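Local coordinates for putative ABC-transporter ATP-binding protein (Alicyclobacillus acidocaldarius, PDB 1Z47) that probably binds and hydrolyses ATP as the ATPase subunit of an ABC transporter thought to import sulfate, at residues G41-L46 with F187-H192; A299-V304 with I317-G322; V20-P25 with G63-T68. One frame throughout, in Å; residues are numbered along the deposited sequence.

Contacts 1 and 3 share the ABC ATPase region, and their segments alternate along the chain: 20-25, 41-46, 63-68, then 187-192. Strand 43-47 of contact 1 leads through a probable P-loop into helix 54-62, whose end opens the loop of contact 3. Their centres are about 25 Å apart. Contact 1 joins the mixed sheet to helix 178-195; contact 3, at the surface, joins strand 15-22 of the antiparallel sheet to the loop after helix 54-62. Contact 2 comes last, about 43 Å from contact 1 and 48 Å from contact 3 between centres, in a separate C-terminal beta region, probably regulatory as in relatives, whereas contacts 1 and 3 lie within the nucleotide-binding region.

Contact 1: G41-L46 with F187-H192; sequences GEMVGL and FVRQVH
M43 lies over one face of the H192 imidazole, with CB 3.9 Å from the centroid of the H192 ring in a CH-pi contact. Its sulfur stands over the same face, M43 SD to the H192 ring centroid being 4.5 Å, a Met-aromatic contact. CG is anti to the backbone N, and the bend at chi3 (-104°) curls CE back to H192 CB at 3.8 Å. The same methyl meets V188 CG1 at 3.9 Å. M43 SD also lies 3.9 Å from R189 CD, the methionine and arginine chains sliding past each other in opposite directions. At the ring edge, H192 NE2 gives a weak, bent hydrogen bond of 3.1 Å to G41 O (N-H...O angle 133°). A hydrogen bond between H192 ND1 and S199 OG engages the other ring nitrogen, so both nitrogens restrain the rotation of the ring, NE2 only weakly. H192 CD2 in turn rests over one face of the R189 guanidinium. That guanidinium is anchored by V212 O and by salt bridges to D193 and D214, and D214 also accepts the backbone N-H of M43. The contact is helix-on-sheet packing in the P-loop NTPase-like core: helix 178-195 is seated against the start of strand 43-47, which leads into the probable Walker A loop and is flanked in the mixed sheet by strands 198-203 and 215-220, while V191 turns to helix 148-160.

Contact 2: A299-V304 with I317-G322; sequences AHAQVV and IRTKDG
Backbone hydrogen bonds join strands 301-308 and 312-319 as an antiparallel hairpin. Q302 and R318 form the hydrogen-bonded pair: R318 N reaches Q302 O at 2.9 Å, almost straight (170°) and in the carbonyl plane. The return bond, Q302 N to R318 O at 3.0 Å, comes from above the carbonyl plane. A third, weak bond runs from K320 N to H300 O at 3.2 Å, where the strand passes into the type I turn T319-G322. CA-H...O contacts fill in between, T319 CA to H300 O at 3.2 Å and I317 CA to Q302 O. H300 and A301 face V343 on the other neighbouring strand, a classic beta bulge. The hairpin supplies the third and fourth strands across a five-stranded antiparallel sheet, consistent with the OB-like regulatory region of CysA proteins.

Apolar packing lies on the face carrying A301, V303, I317 and T319. I317 has CG1 in the crowded position between backbone N and carbonyl carbon (chi1 59°), sending its two branches to different neighbours. CG2 crosses obliquely to V303 CG2 at 3.7 Å, while CD1 lies 3.8 Å from A301 CB. M345 and W325 of the flanking strands also meet I317, so an alanine here would remove CG1, CG2 and CD1 and would probably loosen packing against V303, M345 and W325 and weaken that against A301. On the face of Q302 and R318, the arginine bends at chi3, and its NH1 comes within 4.1 Å of V304 CG2. H300 ND1 bonds M345 N of strand 342-347, and T319 OG1 bonds E323 N just past the turn.

Contact 3: V20-P25 with G63-T68; sequences VEKIYP and GLERPT
Strand 15-22 of the antiparallel beta subdomain characteristic of ABC ATPases meets here the loop that leaves helix 54-62 and leads to strand 69-74. K22 reaches across from the strand to the loop. From CB its chain sets off with an unstaggered first torsion (chi1 -135°), which places CG beside the loop backbone, 3.5 Å from R66 O. A bend at chi2 (-73°) then lets the chain pass along that carbonyl: CD stays near it and K22 CE comes to 3.4 Å from R66 O. At the tip K22 NZ makes a salt bridge with E65 OE2 at 3.3 Å, weak as a hydrogen bond. The glutamate, bent at chi2, crosses the lysine at about a right angle, and its other oxygen, OE1, is paired with R59 of the preceding helix, so two cations share the carboxylate and would be expected to favour its charged form. K22 NZ also gives a weak hydrogen bond to Y24 OH, 3.3 Å away, and R29 NH1 binds the same hydroxyl. These bonds restrain the Y24 hydroxyl, and the side chain lies near the probable P-loop without touching it, a place consistent with the A-loop aromatic of relatives. Earlier on the strand, V20 CG1 packs obliquely on P67 CB at 3.6 Å. E21 O then takes the N-H of the residue just ahead of strand 69-74: T68 N sits 2.6 Å from E21 O, nearly along the C=O axis (170°), although its N-H is bent away from a straight line to the oxygen.

Contact 1: G41-L46 with F187-H192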
# COMPACT_ATOMS: atom_id res chain seq x y z
N GLY B 41 -18.72 4.42 -19.55
CA GLY B 41 -19.06 4.16 -18.17
C GLY B 41 -18.10 3.21 -17.47
O GLY B 41 -18.34 2.74 -16.36
N GLU B 42 -16.98 2.93 -18.13
CA GLU B 42 -16.02 2.02 -17.52
C GLU B 42 -15.00 2.80 -16.69
O GLU B 42 -14.73 3.97 -16.97
CB GLU B 42 -15.28 1.25 -18.63
CG GLU B 42 -14.57 0.02 -18.14
CD GLU B 42 -13.90 -0.76 -19.26
OE1 GLU B 42 -13.66 -1.97 -19.04
OE2 GLU B 42 -13.62 -0.18 -20.33
N MET B 43 -14.45 2.15 -15.68
CA MET B 43 -13.41 2.78 -14.87
C MET B 43 -12.12 2.01 -15.20
O MET B 43 -12.00 0.85 -14.84
CB MET B 43 -13.70 2.62 -13.38
CG MET B 43 -12.57 3.12 -12.48
SD MET B 43 -13.20 3.58 -10.88
CE MET B 43 -13.18 5.37 -11.03
N VAL B 44 -11.17 2.65 -15.88
CA VAL B 44 -9.93 1.94 -16.23
C VAL B 44 -8.70 2.41 -15.46
O VAL B 44 -8.48 3.61 -15.32
CB VAL B 44 -9.61 2.08 -17.74
CG1 VAL B 44 -8.17 1.61 -18.04
CG2 VAL B 44 -10.63 1.27 -18.56
N GLY B 45 -7.91 1.45 -14.98
CA GLY B 45 -6.69 1.78 -14.27
C GLY B 45 -5.49 1.62 -15.20
O GLY B 45 -5.32 0.58 -15.85
N LEU B 46 -4.67 2.65 -15.30
CA LEU B 46 -3.47 2.56 -16.11
C LEU B 46 -2.41 2.14 -15.07
O LEU B 46 -1.94 2.96 -14.26
CB LEU B 46 -3.14 3.90 -16.75
CG LEU B 46 -4.20 4.60 -17.63
CD1 LEU B 46 -3.66 5.93 -18.07
CD2 LEU B 46 -4.53 3.75 -18.86
N PHE B 187 -14.60 5.80 -2.04
CA PHE B 187 -15.52 6.90 -2.31
C PHE B 187 -15.57 7.22 -3.80
O PHE B 187 -16.66 7.37 -4.38
CB PHE B 187 -15.09 8.13 -1.52
CG PHE B 187 -15.91 9.33 -1.81
CD1 PHE B 187 -17.27 9.33 -1.55
CD2 PHE B 187 -15.32 10.47 -2.33
CE1 PHE B 187 -18.04 10.46 -1.82
CE2 PHE B 187 -16.07 11.59 -2.60
CZ PHE B 187 -17.43 11.59 -2.34
N VAL B 188 -14.39 7.34 -4.41
CA VAL B 188 -14.28 7.64 -5.83
C VAL B 188 -15.04 6.58 -6.62
O VAL B 188 -15.72 6.88 -7.60
CB VAL B 188 -12.80 7.68 -6.30
CG1 VAL B 188 -12.73 7.61 -7.82
CG2 VAL B 188 -12.11 8.96 -5.80
N ARG B 189 -14.91 5.32 -6.19
CA ARG B 189 -15.61 4.23 -6.88
C ARG B 189 -17.13 4.41 -6.73
O ARG B 189 -17.86 4.33 -7.71
CB ARG B 189 -15.19 2.86 -6.32
CG ARG B 189 -15.84 1.65 -7.05
CD ARG B 189 -15.32 1.42 -8.49
NE ARG B 189 -16.41 0.95 -9.35
CZ ARG B 189 -16.29 0.17 -10.43
NH1 ARG B 189 -15.10 -0.27 -10.82
NH2 ARG B 189 -17.36 -0.16 -11.12
N GLN B 190 -17.60 4.66 -5.52
CA GLN B 190 -19.05 4.84 -5.32
C GLN B 190 -19.56 6.02 -6.15
O GLN B 190 -20.64 5.95 -6.77
CB GLN B 190 -19.37 5.05 -3.83
CG GLN B 190 -20.77 5.60 -3.58
CD GLN B 190 -21.09 5.76 -2.10
OE1 GLN B 190 -21.38 4.78 -1.41
NE2 GLN B 190 -21.03 7.00 -1.61
N VAL B 191 -18.79 7.10 -6.19
CA VAL B 191 -19.20 8.25 -6.97
C VAL B 191 -19.27 7.85 -8.46
O VAL B 191 -20.28 8.10 -9.13
CB VAL B 191 -18.23 9.42 -6.75
CG1 VAL B 191 -18.44 10.50 -7.80
CG2 VAL B 191 -18.48 10.02 -5.36
N HIS B 192 -18.21 7.22 -8.97
CA HIS B 192 -18.18 6.78 -10.36
C HIS B 192 -19.42 5.96 -10.74
O HIS B 192 -20.03 6.19 -11.78
CB HIS B 192 -16.95 5.91 -10.62
CG HIS B 192 -16.98 5.21 -11.94
ND1 HIS B 192 -16.52 5.80 -13.10
CD2 HIS B 192 -17.43 3.98 -12.29
CE1 HIS B 192 -16.68 4.95 -14.11
NE2 HIS B 192 -17.22 3.84 -13.64

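Contact 2: A299-V304 with I317-G322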
# COMPACT_ATOMS: atom_id res chain seq x y z
N ALA B 299 14.52 -32.36 4.08
CA ALA B 299 13.80 -31.09 3.99
C ALA B 299 14.19 -30.28 2.76
O ALA B 299 15.34 -30.35 2.31
CB ALA B 299 14.02 -30.27 5.25
N HIS B 300 13.24 -29.50 2.24
CA HIS B 300 13.45 -28.64 1.07
C HIS B 300 13.98 -27.28 1.50
O HIS B 300 14.82 -26.69 0.82
CB HIS B 300 12.14 -28.41 0.32
CG HIS B 300 11.61 -29.63 -0.36
ND1 HIS B 300 10.31 -29.73 -0.80
CD2 HIS B 300 12.21 -30.79 -0.71
CE1 HIS B 300 10.13 -30.89 -1.40
NE2 HIS B 300 11.27 -31.56 -1.36
N ALA B 301 13.47 -26.78 2.62
CA ALA B 301 13.89 -25.48 3.10
C ALA B 301 13.92 -25.35 4.61
O ALA B 301 13.51 -26.25 5.34
CB ALA B 301 12.98 -24.41 2.51
N GLN B 302 14.43 -24.22 5.06
CA GLN B 302 14.52 -23.94 6.47
C GLN B 302 13.86 -22.58 6.64
O GLN B 302 14.09 -21.66 5.85
CB GLN B 302 15.99 -23.90 6.91
CG GLN B 302 16.17 -23.79 8.41
CD GLN B 302 17.62 -23.96 8.82
OE1 GLN B 302 18.51 -23.24 8.35
NE2 GLN B 302 17.87 -24.92 9.71
N VAL B 303 13.02 -22.45 7.65
CA VAL B 303 12.30 -21.21 7.89
C VAL B 303 13.19 -20.09 8.39
O VAL B 303 13.92 -20.25 9.36
CB VAL B 303 11.17 -21.44 8.90
CG1 VAL B 303 10.59 -20.10 9.35
CG2 VAL B 303 10.10 -22.33 8.27
N VAL B 304 13.14 -18.96 7.70
CA VAL B 304 13.91 -17.82 8.12
C VAL B 304 13.02 -17.16 9.17
O VAL B 304 13.45 -16.91 10.29
CB VAL B 304 14.16 -16.84 6.95
CG1 VAL B 304 14.99 -15.67 7.42
CG2 VAL B 304 14.87 -17.57 5.81
N ILE B 317 11.11 -18.83 3.69
CA ILE B 317 11.97 -20.02 3.81
C ILE B 317 13.11 -20.01 2.79
O ILE B 317 12.97 -19.47 1.68
CB ILE B 317 11.15 -21.31 3.62
CG1 ILE B 317 10.50 -21.29 2.24
CG2 ILE B 317 10.09 -21.42 4.73
CD1 ILE B 317 9.74 -22.54 1.86
N ARG B 318 14.24 -20.60 3.17
CA ARG B 318 15.42 -20.68 2.30
C ARG B 318 15.68 -22.12 1.91
O ARG B 318 15.90 -22.97 2.77
CB ARG B 318 16.66 -20.17 3.02
CG ARG B 318 17.94 -20.20 2.17
CD ARG B 318 19.16 -19.96 3.06
NE ARG B 318 18.91 -18.87 3.99
CZ ARG B 318 18.89 -17.58 3.65
NH1 ARG B 318 18.64 -16.65 4.56
NH2 ARG B 318 19.14 -17.23 2.39
N THR B 319 15.64 -22.39 0.62
CA THR B 319 15.88 -23.74 0.11
C THR B 319 17.35 -24.10 0.25
O THR B 319 18.19 -23.27 0.61
CB THR B 319 15.54 -23.84 -1.36
OG1 THR B 319 16.46 -23.04 -2.12
CG2 THR B 319 14.16 -23.37 -1.60
N LYS B 320 17.65 -25.36 -0.05
CA LYS B 320 19.02 -25.87 0.01
C LYS B 320 19.90 -25.06 -0.96
O LYS B 320 21.04 -24.72 -0.64
CB LYS B 320 19.03 -27.35 -0.40
CG LYS B 320 18.60 -27.60 -1.85
CD LYS B 320 17.18 -27.11 -2.11
CE LYS B 320 16.88 -27.02 -3.60
NZ LYS B 320 15.44 -26.72 -3.82
N ASP B 321 19.34 -24.74 -2.12
CA ASP B 321 20.01 -23.98 -3.17
C ASP B 321 20.10 -22.47 -2.87
O ASP B 321 20.61 -21.69 -3.67
CB ASP B 321 19.28 -24.21 -4.50
CG ASP B 321 19.94 -23.50 -5.67
OD1 ASP B 321 19.64 -22.29 -5.87
OD2 ASP B 321 20.76 -24.13 -6.38
N GLY B 322 19.60 -22.05 -1.71
CA GLY B 322 19.70 -20.64 -1.35
C GLY B 322 18.61 -19.71 -1.84
O GLY B 322 18.74 -18.48 -1.78

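Contact 3: V20-P25 with G63-T68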
# COMPACT_ATOMS: atom_id res chain seq x y z
N VAL B 20 -1.08 5.50 -31.25
CA VAL B 20 -0.55 6.69 -30.61
C VAL B 20 0.90 6.48 -30.22
O VAL B 20 1.27 5.46 -29.61
CB VAL B 20 -1.37 7.05 -29.37
CG1 VAL B 20 -0.76 8.26 -28.68
CG2 VAL B 20 -2.83 7.34 -29.78
N GLU B 21 1.72 7.46 -30.57
CA GLU B 21 3.14 7.41 -30.31
C GLU B 21 3.61 8.78 -29.83
O GLU B 21 3.27 9.80 -30.42
CB GLU B 21 3.86 7.02 -31.59
CG GLU B 21 5.36 7.02 -31.52
CD GLU B 21 5.99 6.72 -32.88
OE1 GLU B 21 5.74 5.62 -33.42
OE2 GLU B 21 6.72 7.61 -33.39
N LYS B 22 4.39 8.77 -28.75
CA LYS B 22 4.94 9.98 -28.14
C LYS B 22 6.19 9.46 -27.43
O LYS B 22 6.11 8.90 -26.35
CB LYS B 22 3.96 10.54 -27.12
CG LYS B 22 3.76 12.03 -27.19
CD LYS B 22 4.94 12.81 -26.66
CE LYS B 22 4.51 14.25 -26.41
NZ LYS B 22 5.61 15.12 -25.94
N ILE B 23 7.33 9.66 -28.07
CA ILE B 23 8.60 9.16 -27.55
C ILE B 23 9.48 10.22 -26.92
O ILE B 23 9.64 11.32 -27.46
CB ILE B 23 9.36 8.47 -28.71
CG1 ILE B 23 8.50 7.33 -29.26
CG2 ILE B 23 10.72 7.95 -28.25
CD1 ILE B 23 8.88 6.89 -30.64
N TYR B 24 10.05 9.91 -25.77
CA TYR B 24 10.95 10.84 -25.08
C TYR B 24 12.35 10.26 -25.20
O TYR B 24 12.60 9.12 -24.81
CB TYR B 24 10.55 11.00 -23.61
CG TYR B 24 9.23 11.72 -23.40
CD1 TYR B 24 8.02 11.06 -23.55
CD2 TYR B 24 9.21 13.08 -23.08
CE1 TYR B 24 6.79 11.74 -23.38
CE2 TYR B 24 8.01 13.77 -22.91
CZ TYR B 24 6.80 13.09 -23.07
OH TYR B 24 5.62 13.79 -22.94
N PRO B 25 13.29 11.05 -25.74
CA PRO B 25 14.67 10.59 -25.91
C PRO B 25 15.32 10.00 -24.67
O PRO B 25 16.32 9.30 -24.76
CB PRO B 25 15.39 11.85 -26.38
CG PRO B 25 14.65 12.93 -25.62
CD PRO B 25 13.22 12.52 -25.88
N GLY B 63 -5.17 16.08 -23.25
CA GLY B 63 -4.84 17.06 -24.26
C GLY B 63 -3.66 17.85 -23.76
O GLY B 63 -3.20 18.77 -24.42
N LEU B 64 -3.16 17.48 -22.58
CA LEU B 64 -2.00 18.17 -22.01
C LEU B 64 -0.76 17.82 -22.82
O LEU B 64 0.24 18.53 -22.77
CB LEU B 64 -1.82 17.75 -20.55
CG LEU B 64 -2.87 18.36 -19.62
CD1 LEU B 64 -2.89 17.63 -18.28
CD2 LEU B 64 -2.58 19.86 -19.44
N GLU B 65 -0.85 16.73 -23.57
CA GLU B 65 0.24 16.26 -24.43
C GLU B 65 -0.40 15.90 -25.76
O GLU B 65 -1.58 15.56 -25.81
CB GLU B 65 0.90 15.02 -23.84
CG GLU B 65 1.63 15.24 -22.53
CD GLU B 65 2.93 16.00 -22.72
OE1 GLU B 65 3.58 16.32 -21.70
OE2 GLU B 65 3.30 16.28 -23.89
N ARG B 66 0.39 15.98 -26.83
CA ARG B 66 -0.12 15.64 -28.15
C ARG B 66 0.74 14.54 -28.77
O ARG B 66 1.97 14.58 -28.69
CB ARG B 66 -0.10 16.87 -29.05
CG ARG B 66 -1.24 16.91 -30.04
CD ARG B 66 -2.33 17.88 -29.58
NE ARG B 66 -1.89 19.28 -29.66
CZ ARG B 66 -2.67 20.32 -29.38
NH1 ARG B 66 -3.93 20.12 -29.01
NH2 ARG B 66 -2.20 21.56 -29.47
N PRO B 67 0.09 13.54 -29.41
CA PRO B 67 0.81 12.42 -30.03
C PRO B 67 1.66 12.81 -31.25
O PRO B 67 1.27 13.66 -32.05
CB PRO B 67 -0.31 11.45 -30.39
CG PRO B 67 -1.47 12.36 -30.67
CD PRO B 67 -1.36 13.40 -29.57
N THR B 68 2.83 12.18 -31.37
CA THR B 68 3.75 12.43 -32.48
C THR B 68 3.22 11.69 -33.71
O THR B 68 3.56 12.02 -34.85
CB THR B 68 5.18 11.90 -32.18
OG1 THR B 68 5.67 12.48 -30.97
CG2 THR B 68 6.13 12.27 -33.32